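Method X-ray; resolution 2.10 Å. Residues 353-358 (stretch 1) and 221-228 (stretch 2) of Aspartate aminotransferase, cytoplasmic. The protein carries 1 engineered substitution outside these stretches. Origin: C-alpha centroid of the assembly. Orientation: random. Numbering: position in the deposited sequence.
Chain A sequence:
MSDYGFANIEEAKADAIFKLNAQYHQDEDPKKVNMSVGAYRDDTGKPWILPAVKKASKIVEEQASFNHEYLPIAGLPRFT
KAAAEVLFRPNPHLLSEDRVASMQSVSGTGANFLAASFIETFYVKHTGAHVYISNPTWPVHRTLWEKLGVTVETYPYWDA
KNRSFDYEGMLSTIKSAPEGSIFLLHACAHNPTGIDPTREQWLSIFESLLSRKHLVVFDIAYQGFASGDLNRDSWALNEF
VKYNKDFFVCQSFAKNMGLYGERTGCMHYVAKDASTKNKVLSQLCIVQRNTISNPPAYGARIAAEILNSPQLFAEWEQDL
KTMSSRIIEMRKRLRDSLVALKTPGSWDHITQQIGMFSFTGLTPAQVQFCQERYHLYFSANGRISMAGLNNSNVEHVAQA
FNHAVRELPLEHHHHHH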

ATOM      1  N   GLN A 353     -33.133  -1.111  -0.975  1.00  8.51           N
ATOM      2  CA  GLN A 353     -31.682  -1.164  -0.975  1.00  8.23           C
ATOM      3  C   GLN A 353     -31.091   0.108  -0.356  1.00  8.41           C
ATOM      4  O   GLN A 353     -31.758   1.141  -0.207  1.00  8.78           O
ATOM      5  CB  GLN A 353     -31.170  -1.346  -2.404  1.00  8.67           C
ATOM      6  CG  GLN A 353     -31.577  -2.691  -3.043  1.00 11.20           C
ATOM      7  CD  GLN A 353     -31.452  -2.663  -4.561  1.00 11.83           C
ATOM      8  OE1 GLN A 353     -31.039  -1.656  -5.133  1.00 11.01           O
ATOM      9  NE2 GLN A 353     -31.803  -3.763  -5.215  1.00 10.30           N
ATOM     10  N   ILE A 354     -29.803   0.035  -0.025  1.00 10.61           N
ATOM     11  CA  ILE A 354     -29.116   1.129   0.652  1.00 11.68           C
ATOM     12  C   ILE A 354     -27.679   1.199   0.151  1.00 10.90           C
ATOM     13  O   ILE A 354     -27.102   0.198  -0.284  1.00 11.12           O
ATOM     14  CB  ILE A 354     -29.177   0.942   2.188  1.00 17.12           C
ATOM     15  CG1 ILE A 354     -28.850   2.243   2.931  1.00 23.25           C
ATOM     16  CG2 ILE A 354     -28.235  -0.176   2.637  1.00  7.66           C
ATOM     17  CD1 ILE A 354     -29.273   2.205   4.393  1.00 22.03           C
ATOM     18  N   GLY A 355     -27.092   2.393   0.221  1.00 10.20           N
ATOM     19  CA  GLY A 355     -25.740   2.587  -0.277  1.00 12.60           C
ATOM     20  C   GLY A 355     -25.733   3.039  -1.723  1.00 12.42           C
ATOM     21  O   GLY A 355     -26.773   3.284  -2.341  1.00 13.41           O
ATOM     22  N   MET A 356     -24.539   3.123  -2.290  1.00 12.65           N
ATOM     23  CA  MET A 356     -24.468   3.730  -3.611  1.00 17.36           C
ATOM     24  C   MET A 356     -24.543   2.732  -4.759  1.00 12.34           C
ATOM     25  O   MET A 356     -24.514   3.162  -5.913  1.00 15.73           O
ATOM     26  CB  MET A 356     -23.210   4.601  -3.745  1.00 25.77           C
ATOM     27  CG  MET A 356     -21.883   3.881  -3.827  1.00 30.47           C
ATOM     28  SD  MET A 356     -20.630   5.148  -4.170  1.00 35.21           S
ATOM     29  CE  MET A 356     -20.747   5.264  -5.939  1.00 40.59           C
ATOM     30  N   PHE A 357     -24.681   1.432  -4.492  1.00  8.60           N
ATOM     31  CA  PHE A 357     -24.867   0.446  -5.547  1.00  8.15           C
ATOM     32  C   PHE A 357     -26.256  -0.176  -5.471  1.00 14.47           C
ATOM     33  O   PHE A 357     -26.829  -0.345  -4.391  1.00 15.48           O
ATOM     34  CB  PHE A 357     -23.800  -0.654  -5.478  1.00 11.05           C
ATOM     35  CG  PHE A 357     -22.404  -0.136  -5.635  1.00 18.67           C
ATOM     36  CD1 PHE A 357     -21.982   0.392  -6.849  1.00 22.38           C
ATOM     37  CD2 PHE A 357     -21.519  -0.153  -4.571  1.00 18.10           C
ATOM     38  CE1 PHE A 357     -20.696   0.882  -7.002  1.00 22.85           C
ATOM     39  CE2 PHE A 357     -20.228   0.330  -4.716  1.00 19.71           C
ATOM     40  CZ  PHE A 357     -19.814   0.850  -5.932  1.00 21.47           C
ATOM     41  N   SER A 358     -26.789  -0.529  -6.636  1.00 15.45           N
ATOM     42  CA  SER A 358     -28.138  -1.068  -6.733  1.00 16.73           C
ATOM     43  C   SER A 358     -28.190  -2.133  -7.814  1.00 13.64           C
ATOM     44  O   SER A 358     -27.796  -1.875  -8.958  1.00  8.95           O
ATOM     45  CB  SER A 358     -29.153   0.040  -7.060  1.00 18.07           C
ATOM     46  OG  SER A 358     -30.366  -0.519  -7.546  1.00 18.27           O
TER
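Stretch 2 221-228: AYQGFASG

What path does stretch 2 take beside stretch 1? It has no regular helix or strand, yet it is compactly folded: Ala-226 N donates a hydrogen bond to Tyr-222 O (3.0 Å), and Gly-228 N one to Gly-224 O (2.7 Å). Gly-224 and Gly-228 both have positive phi, which suits glycine. The order of contacts runs against that of stretch 1, with Ile-354 meeting Ala-226 and Ser-227, Met-356 meeting Phe-225, and Phe-357 reaching back to Tyr-222.

Where do the backbones come closest? At Gly-355 and Ala-226, whose CA atoms lie 4.6 Å apart. Gly-355 brings no side chain to this point; its phi/psi of 92/-174 by itself calls for glycine, since a CB would be jammed against the carbonyl O of Ile-354. No hydrogen bond crosses here or anywhere else between the stretches, so the fit is one of packed surfaces.

How does Ile-354 fit against the turn? Its CA-to-CB bond points toward stretch 2, and its side chain spans two neighbours. Ile-354 CG1 rests 3.5 Å from Ala-226 O and 4.2 Å from Ala-226 CB, so that it lies against both the carbonyl and the methyl of Ala-226, while Ile-354 CD1 extends to 4.1 Å from Ser-227 CB.

What packs beyond the glycine? Three aromatic rings and the side chain of Met-356. Phe-225 starts sideways but brings its ring end nearer, so that Phe-225 CE1 lies 3.9 Å from Met-356 CB, which sits at the ring's edge; Met-356 SD is 5.1 Å from the centroid of the Phe-225 ring, in an oblique position. The CA-to-CB bond of Tyr-222 points toward stretch 1, and Tyr-222 OH meets the edge of the Phe-357 ring, 3.4 Å from Phe-357 CE2. That hydroxyl has its hydrogen bond elsewhere in the structure.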

ATOM      1  N   ALA A 221     -17.158  -1.317   4.520  1.00  7.89           N
ATOM      2  CA  ALA A 221     -16.652  -0.251   3.672  1.00 10.36           C
ATOM      3  C   ALA A 221     -17.545   0.984   3.643  1.00 12.65           C
ATOM      4  O   ALA A 221     -17.140   1.996   3.063  1.00 12.34           O
ATOM      5  CB  ALA A 221     -16.469  -0.771   2.241  1.00 11.94           C
ATOM      6  N   TYR A 222     -18.750   0.941   4.239  1.00  7.81           N
ATOM      7  CA  TYR A 222     -19.684   2.053   4.072  1.00  7.17           C
ATOM      8  C   TYR A 222     -20.296   2.514   5.393  1.00  8.50           C
ATOM      9  O   TYR A 222     -21.424   3.010   5.408  1.00 10.58           O
ATOM     10  CB  TYR A 222     -20.790   1.692   3.076  1.00 10.18           C
ATOM     11  CG  TYR A 222     -20.249   1.128   1.785  1.00  9.23           C
ATOM     12  CD1 TYR A 222     -19.684   1.959   0.837  1.00 14.41           C
ATOM     13  CD2 TYR A 222     -20.267  -0.242   1.540  1.00  8.97           C
ATOM     14  CE1 TYR A 222     -19.164   1.455  -0.336  1.00 16.15           C
ATOM     15  CE2 TYR A 222     -19.752  -0.763   0.363  1.00 13.30           C
ATOM     16  CZ  TYR A 222     -19.196   0.097  -0.570  1.00 16.93           C
ATOM     17  OH  TYR A 222     -18.672  -0.394  -1.740  1.00 15.60           O
ATOM     18  N   GLN A 223     -19.577   2.392   6.506  1.00  8.79           N
ATOM     19  CA  GLN A 223     -20.163   2.803   7.782  1.00  7.52           C
ATOM     20  C   GLN A 223     -20.452   4.303   7.785  1.00 10.23           C
ATOM     21  O   GLN A 223     -19.563   5.117   7.517  1.00  8.84           O
ATOM     22  CB  GLN A 223     -19.242   2.459   8.959  1.00  7.11           C
ATOM     23  CG  GLN A 223     -19.923   2.761  10.309  1.00  7.36           C
ATOM     24  CD  GLN A 223     -18.985   2.725  11.513  1.00 10.98           C
ATOM     25  OE1 GLN A 223     -17.766   2.737  11.370  1.00  8.55           O
ATOM     26  NE2 GLN A 223     -19.564   2.714  12.712  1.00  8.32           N
ATOM     27  N   GLY A 224     -21.697   4.664   8.119  1.00  8.95           N
ATOM     28  CA  GLY A 224     -22.117   6.059   8.163  1.00  9.71           C
ATOM     29  C   GLY A 224     -22.517   6.570   6.788  1.00  9.78           C
ATOM     30  O   GLY A 224     -23.484   7.325   6.639  1.00  7.89           O
ATOM     31  N   PHE A 225     -21.758   6.158   5.773  1.00  7.44           N
ATOM     32  CA  PHE A 225     -22.083   6.518   4.394  1.00  8.24           C
ATOM     33  C   PHE A 225     -23.408   5.902   3.951  1.00 10.50           C
ATOM     34  O   PHE A 225     -24.130   6.494   3.145  1.00 10.73           O
ATOM     35  CB  PHE A 225     -20.948   6.061   3.475  1.00  8.16           C
ATOM     36  CG  PHE A 225     -21.179   6.344   2.010  1.00 11.47           C
ATOM     37  CD1 PHE A 225     -21.788   5.404   1.198  1.00  7.34           C
ATOM     38  CD2 PHE A 225     -20.751   7.545   1.445  1.00  9.76           C
ATOM     39  CE1 PHE A 225     -21.992   5.651  -0.148  1.00 15.11           C
ATOM     40  CE2 PHE A 225     -20.952   7.806   0.102  1.00 13.41           C
ATOM     41  CZ  PHE A 225     -21.570   6.860  -0.700  1.00 16.98           C
ATOM     42  N   ALA A 226     -23.741   4.711   4.447  1.00  9.69           N
ATOM     43  CA  ALA A 226     -24.959   4.053   3.984  1.00 12.36           C
ATOM     44  C   ALA A 226     -26.205   4.770   4.502  1.00 13.10           C
ATOM     45  O   ALA A 226     -27.082   5.143   3.720  1.00 12.52           O
ATOM     46  CB  ALA A 226     -24.962   2.583   4.406  1.00  9.41           C
ATOM     47  N   SER A 227     -26.299   4.989   5.815  1.00 12.48           N
ATOM     48  CA  SER A 227     -27.521   5.549   6.388  1.00 13.33           C
ATOM     49  C   SER A 227     -27.354   6.930   7.007  1.00 12.05           C
ATOM     50  O   SER A 227     -28.359   7.534   7.413  1.00 13.76           O
ATOM     51  CB  SER A 227     -28.093   4.600   7.455  1.00 14.19           C
ATOM     52  OG  SER A 227     -27.256   4.578   8.603  1.00 11.61           O
ATOM     53  N   GLY A 228     -26.136   7.452   7.107  1.00 12.72           N
ATOM     54  CA  GLY A 228     -25.948   8.676   7.865  1.00 13.61           C
ATOM     55  C   GLY A 228     -25.878   8.469   9.359  1.00 14.59           C
ATOM     56  O   GLY A 228     -25.711   9.446  10.099  1.00 15.20           O
TER